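Local coordinates for protein xylulose kinase (Bifidobacterium adolescentis ATCC 15703, PDB 3I8B) that probably phosphorylates D-xylulose at the expense of ATP, giving D-xylulose 5-phosphate and ADP, as a member of the FGGY family of carbohydrate kinases, at residues Arg419-Ile431 / Leu448-Tyr460. Numbering follows the deposited sequence.
Sequences RSLGASITRILLI and LGMDVTRPATDEY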
loop_
_atom_site.group_PDB
_atom_site.type_symbol
_atom_site.label_atom_id
_atom_site.label_comp_id
_atom_site.label_asym_id
_atom_site.label_seq_id
_atom_site.Cartn_x
_atom_site.Cartn_y
_atom_site.Cartn_z
ATOM N N ARG A 419 12.494 -9.909 -7.539
ATOM C CA ARG A 419 13.310 -11.118 -7.505
ATOM C C ARG A 419 14.762 -10.831 -7.137
ATOM O O ARG A 419 15.379 -11.583 -6.380
ATOM C CB ARG A 419 13.253 -11.854 -8.848
ATOM C CG ARG A 419 11.908 -12.435 -9.188
ATOM C CD ARG A 419 11.976 -13.231 -10.485
ATOM N NE ARG A 419 10.786 -14.046 -10.691
ATOM C CZ ARG A 419 9.975 -13.945 -11.737
ATOM N NH1 ARG A 419 10.219 -13.063 -12.697
ATOM N NH2 ARG A 419 8.917 -14.737 -11.827
ATOM N N SER A 420 15.300 -9.728 -7.659
ATOM C CA SER A 420 16.691 -9.362 -7.419
ATOM C C SER A 420 16.941 -8.999 -5.954
ATOM O O SER A 420 18.082 -9.038 -5.487
ATOM C CB SER A 420 17.119 -8.205 -8.331
ATOM O OG SER A 420 16.793 -6.954 -7.748
ATOM N N LEU A 421 15.875 -8.663 -5.234
ATOM C CA LEU A 421 15.970 -8.389 -3.796
ATOM C C LEU A 421 15.944 -9.682 -2.966
ATOM O O LEU A 421 15.905 -9.642 -1.736
ATOM C CB LEU A 421 14.836 -7.460 -3.344
ATOM C CG LEU A 421 14.664 -6.158 -4.131
ATOM C CD1 LEU A 421 13.488 -5.352 -3.592
ATOM C CD2 LEU A 421 15.946 -5.320 -4.126
ATOM N N GLY A 422 15.969 -10.827 -3.641
ATOM C CA GLY A 422 15.955 -12.106 -2.958
ATOM C C GLY A 422 14.587 -12.733 -2.735
ATOM O O GLY A 422 14.500 -13.798 -2.138
ATOM N N ALA A 423 13.524 -12.085 -3.212
ATOM C CA ALA A 423 12.164 -12.621 -3.070
ATOM C C ALA A 423 11.701 -13.423 -4.294
ATOM O O ALA A 423 11.413 -12.849 -5.340
ATOM C CB ALA A 423 11.178 -11.489 -2.794
ATOM N N SER A 424 11.621 -14.746 -4.162
ATOM C CA SER A 424 11.094 -15.584 -5.238
ATOM C C SER A 424 9.678 -15.166 -5.603
ATOM O O SER A 424 8.885 -14.801 -4.736
ATOM C CB SER A 424 11.064 -17.064 -4.826
ATOM O OG SER A 424 12.368 -17.597 -4.666
ATOM N N ILE A 425 9.357 -15.249 -6.889
ATOM C CA ILE A 425 7.986 -15.066 -7.338
ATOM C C ILE A 425 7.589 -16.250 -8.214
ATOM O O ILE A 425 8.148 -16.435 -9.296
ATOM C CB ILE A 425 7.824 -13.761 -8.128
ATOM C CG1 ILE A 425 7.974 -12.556 -7.197
ATOM C CG2 ILE A 425 6.465 -13.724 -8.814
ATOM C CD1 ILE A 425 7.905 -11.229 -7.916
ATOM N N THR A 426 6.616 -17.039 -7.749
ATOM C CA THR A 426 6.273 -18.305 -8.401
ATOM C C THR A 426 4.824 -18.377 -8.897
ATOM O O THR A 426 4.420 -19.349 -9.531
ATOM C CB THR A 426 6.581 -19.508 -7.479
ATOM O OG1 THR A 426 5.942 -19.326 -6.206
ATOM C CG2 THR A 426 8.085 -19.645 -7.272
ATOM N N ARG A 427 4.050 -17.342 -8.610
ATOM C CA ARG A 427 2.687 -17.240 -9.106
ATOM C C ARG A 427 2.286 -15.772 -9.188
ATOM O O ARG A 427 2.624 -14.981 -8.303
ATOM C CB ARG A 427 1.726 -17.994 -8.184
ATOM C CG ARG A 427 0.278 -18.017 -8.652
ATOM C CD ARG A 427 -0.554 -18.912 -7.733
ATOM N NE ARG A 427 -0.792 -18.275 -6.441
ATOM C CZ ARG A 427 -1.997 -17.970 -5.967
ATOM N NH1 ARG A 427 -3.085 -18.277 -6.664
ATOM N NH2 ARG A 427 -2.112 -17.382 -4.781
ATOM N N ILE A 428 1.557 -15.422 -10.242
ATOM C CA ILE A 428 1.151 -14.040 -10.508
ATOM C C ILE A 428 -0.363 -13.904 -10.489
ATOM O O ILE A 428 -1.060 -14.646 -11.180
ATOM C CB ILE A 428 1.603 -13.586 -11.911
ATOM C CG1 ILE A 428 3.084 -13.890 -12.134
ATOM C CG2 ILE A 428 1.300 -12.094 -12.131
ATOM C CD1 ILE A 428 3.556 -13.557 -13.545
ATOM N N LEU A 429 -0.867 -12.948 -9.711
ATOM C CA LEU A 429 -2.280 -12.606 -9.739
ATOM C C LEU A 429 -2.417 -11.246 -10.405
ATOM O O LEU A 429 -1.628 -10.346 -10.139
ATOM C CB LEU A 429 -2.869 -12.553 -8.327
ATOM C CG LEU A 429 -3.059 -13.893 -7.610
ATOM C CD1 LEU A 429 -1.729 -14.566 -7.376
ATOM C CD2 LEU A 429 -3.812 -13.706 -6.300
ATOM N N LEU A 430 -3.412 -11.104 -11.273
ATOM C CA LEU A 430 -3.631 -9.858 -11.981
ATOM C C LEU A 430 -4.997 -9.302 -11.616
ATOM O O LEU A 430 -6.026 -9.938 -11.873
ATOM C CB LEU A 430 -3.537 -10.078 -13.490
ATOM C CG LEU A 430 -3.882 -8.864 -14.354
ATOM C CD1 LEU A 430 -2.850 -7.741 -14.153
ATOM C CD2 LEU A 430 -3.983 -9.261 -15.828
ATOM N N ILE A 431 -4.997 -8.116 -11.020
ATOM C CA ILE A 431 -6.225 -7.470 -10.572
ATOM C C ILE A 431 -6.284 -6.034 -11.056
ATOM O O ILE A 431 -5.395 -5.569 -11.774
ATOM C CB ILE A 431 -6.314 -7.452 -9.038
ATOM C CG1 ILE A 431 -5.051 -6.806 -8.454
ATOM C CG2 ILE A 431 -6.529 -8.861 -8.500
ATOM C CD1 ILE A 431 -4.989 -6.805 -6.929
ATOM N N LEU A 448 5.141 -11.725 -19.285
ATOM C CA LEU A 448 5.449 -11.860 -17.854
ATOM C C LEU A 448 6.229 -13.146 -17.591
ATOM O O LEU A 448 7.017 -13.232 -16.647
ATOM C CB LEU A 448 4.193 -11.805 -16.991
ATOM C CG LEU A 448 3.428 -10.485 -17.022
ATOM C CD1 LEU A 448 2.272 -10.530 -16.047
ATOM C CD2 LEU A 448 4.361 -9.330 -16.698
ATOM N N GLY A 449 6.010 -14.141 -18.439
ATOM C CA GLY A 449 6.806 -15.356 -18.415
ATOM C C GLY A 449 6.221 -16.501 -17.612
ATOM O O GLY A 449 6.936 -17.447 -17.299
HETATM N N MSE A 450 4.931 -16.409 -17.290
HETATM C CA MSE A 450 4.220 -17.412 -16.486
HETATM C C MSE A 450 2.726 -17.328 -16.733
HETATM O O MSE A 450 2.241 -16.381 -17.335
HETATM C CB MSE A 450 4.391 -17.145 -14.990
HETATM C CG MSE A 450 5.727 -17.433 -14.410
HETATM SE SE MSE A 450 5.660 -17.131 -12.465
HETATM C CE MSE A 450 7.394 -17.934 -12.063
ATOM N N ASP A 451 2.003 -18.309 -16.202
ATOM C CA ASP A 451 0.560 -18.236 -16.059
ATOM C C ASP A 451 0.182 -16.970 -15.300
ATOM O O ASP A 451 0.895 -16.542 -14.393
ATOM C CB ASP A 451 0.054 -19.446 -15.270
ATOM C CG ASP A 451 0.049 -20.721 -16.088
ATOM O OD1 ASP A 451 0.576 -20.718 -17.223
ATOM O OD2 ASP A 451 -0.500 -21.729 -15.593
ATOM N N VAL A 452 -0.943 -16.378 -15.673
ATOM C CA VAL A 452 -1.453 -15.209 -14.982
ATOM C C VAL A 452 -2.863 -15.496 -14.516
ATOM O O VAL A 452 -3.789 -15.611 -15.328
ATOM C CB VAL A 452 -1.457 -13.957 -15.882
ATOM C CG1 VAL A 452 -1.936 -12.733 -15.094
ATOM C CG2 VAL A 452 -0.071 -13.718 -16.432
ATOM N N THR A 453 -3.009 -15.638 -13.201
ATOM C CA THR A 453 -4.302 -15.874 -12.589
ATOM C C THR A 453 -5.103 -14.583 -12.440
ATOM O O THR A 453 -4.575 -13.550 -12.010
ATOM C CB THR A 453 -4.139 -16.544 -11.204
ATOM O OG1 THR A 453 -3.603 -17.863 -11.372
ATOM C CG2 THR A 453 -5.467 -16.618 -10.486
ATOM N N ARG A 454 -6.385 -14.648 -12.798
ATOM C CA ARG A 454 -7.284 -13.508 -12.636
ATOM C C ARG A 454 -8.347 -13.803 -11.580
ATOM O O ARG A 454 -9.368 -14.433 -11.877
ATOM C CB ARG A 454 -7.955 -13.135 -13.963
ATOM C CG ARG A 454 -7.046 -12.418 -14.944
ATOM C CD ARG A 454 -7.815 -11.941 -16.156
ATOM N NE ARG A 454 -8.441 -13.055 -16.856
ATOM C CZ ARG A 454 -9.749 -13.294 -16.857
ATOM N NH1 ARG A 454 -10.577 -12.483 -16.208
ATOM N NH2 ARG A 454 -10.232 -14.341 -17.516
ATOM N N PRO A 455 -8.105 -13.347 -10.341
ATOM C CA PRO A 455 -9.090 -13.503 -9.265
ATOM C C PRO A 455 -10.342 -12.715 -9.599
ATOM O O PRO A 455 -10.227 -11.629 -10.149
ATOM C CB PRO A 455 -8.390 -12.870 -8.051
ATOM C CG PRO A 455 -6.919 -12.880 -8.393
ATOM C CD PRO A 455 -6.877 -12.669 -9.882
ATOM N N ALA A 456 -11.519 -13.245 -9.280
ATOM C CA ALA A 456 -12.745 -12.497 -9.511
ATOM C C ALA A 456 -12.692 -11.161 -8.772
ATOM O O ALA A 456 -12.200 -11.078 -7.644
ATOM C CB ALA A 456 -13.954 -13.303 -9.075
ATOM N N THR A 457 -13.179 -10.113 -9.420
ATOM C CA THR A 457 -13.228 -8.793 -8.807
ATOM C C THR A 457 -14.068 -8.864 -7.520
ATOM O O THR A 457 -15.141 -9.477 -7.499
ATOM C CB THR A 457 -13.791 -7.741 -9.791
ATOM O OG1 THR A 457 -13.981 -6.494 -9.112
ATOM C CG2 THR A 457 -15.118 -8.195 -10.357
ATOM N N ASP A 458 -13.554 -8.266 -6.445
ATOM C CA ASP A 458 -14.190 -8.333 -5.120
ATOM C C ASP A 458 -13.528 -7.340 -4.148
ATOM O O ASP A 458 -12.517 -6.699 -4.470
ATOM C CB ASP A 458 -14.120 -9.766 -4.568
ATOM C CG ASP A 458 -15.292 -10.111 -3.641
ATOM O OD1 ASP A 458 -15.941 -9.201 -3.082
ATOM O OD2 ASP A 458 -15.556 -11.314 -3.459
ATOM N N GLU A 459 -14.109 -7.212 -2.962
ATOM C CA GLU A 459 -13.595 -6.294 -1.963
ATOM C C GLU A 459 -12.427 -6.920 -1.211
ATOM O O GLU A 459 -12.580 -7.324 -0.053
ATOM C CB GLU A 459 -14.702 -5.936 -0.974
ATOM C CG GLU A 459 -15.887 -5.248 -1.607
ATOM C CD GLU A 459 -15.509 -3.920 -2.220
ATOM O OE1 GLU A 459 -14.343 -3.501 -2.054
ATOM O OE2 GLU A 459 -16.380 -3.295 -2.864
ATOM N N TYR A 460 -11.263 -6.993 -1.854
ATOM C CA TYR A 460 -10.150 -7.741 -1.276
ATOM C C TYR A 460 -9.694 -7.189 0.076
ATOM O O TYR A 460 -9.277 -7.954 0.946
ATOM C CB TYR A 460 -8.954 -7.827 -2.228
ATOM C CG TYR A 460 -9.290 -8.201 -3.654
ATOM C CD1 TYR A 460 -10.096 -9.293 -3.938
ATOM C CD2 TYR A 460 -8.769 -7.472 -4.722
ATOM C CE1 TYR A 460 -10.395 -9.636 -5.236
ATOM C CE2 TYR A 460 -9.060 -7.811 -6.034
ATOM C CZ TYR A 460 -9.876 -8.899 -6.284
ATOM O OH TYR A 460 -10.174 -9.244 -7.586
HETATM O O HOH W 1 -3.930 -19.804 -9.389
HETATM O O HOH W 2 1.239 -17.572 -11.953
HETATM O O HOH W 3 -8.836 -9.998 -11.816
#
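L429 and T453 pair in parallel strands: T453 N donates to I428 O (3.0 Å), and T453 O takes the N-H of L430 (2.8 Å). Waters join the two segments at both ends of this pairing, one linking I428 N to D451 O, another L430 O to P455 O. On one sheet face, V452 CG1, set anti to its own N (chi1 -177°), presses tightly on L430 CB at 3.5 Å, while I428 CD1 reaches L448 CB. On the other, P455 CG meets L429 CD2 (3.8 Å) and I431 CG2. That I431 methyl lies 3.7 Å from Y460 CE2. Y460 OH donates to A456 O from above the carbonyl plane, and D458 O sits over one ring face; an alanine in place of Y460 would probably leave A456 O without this donor and open a gap beside I431. The extended selenomethionine M450 brings CE against I425 O and R419 NH2, whose bond to I425 O lies in the guanidinium plane; NH1 makes a salt bridge to E416. Strand 288-293 flanks 427-431 on its other edge. Connected by helix 438-448, the two strands form a beta-alpha-beta unit in the actin-like ATPase fold of the C-terminal FGGY domain.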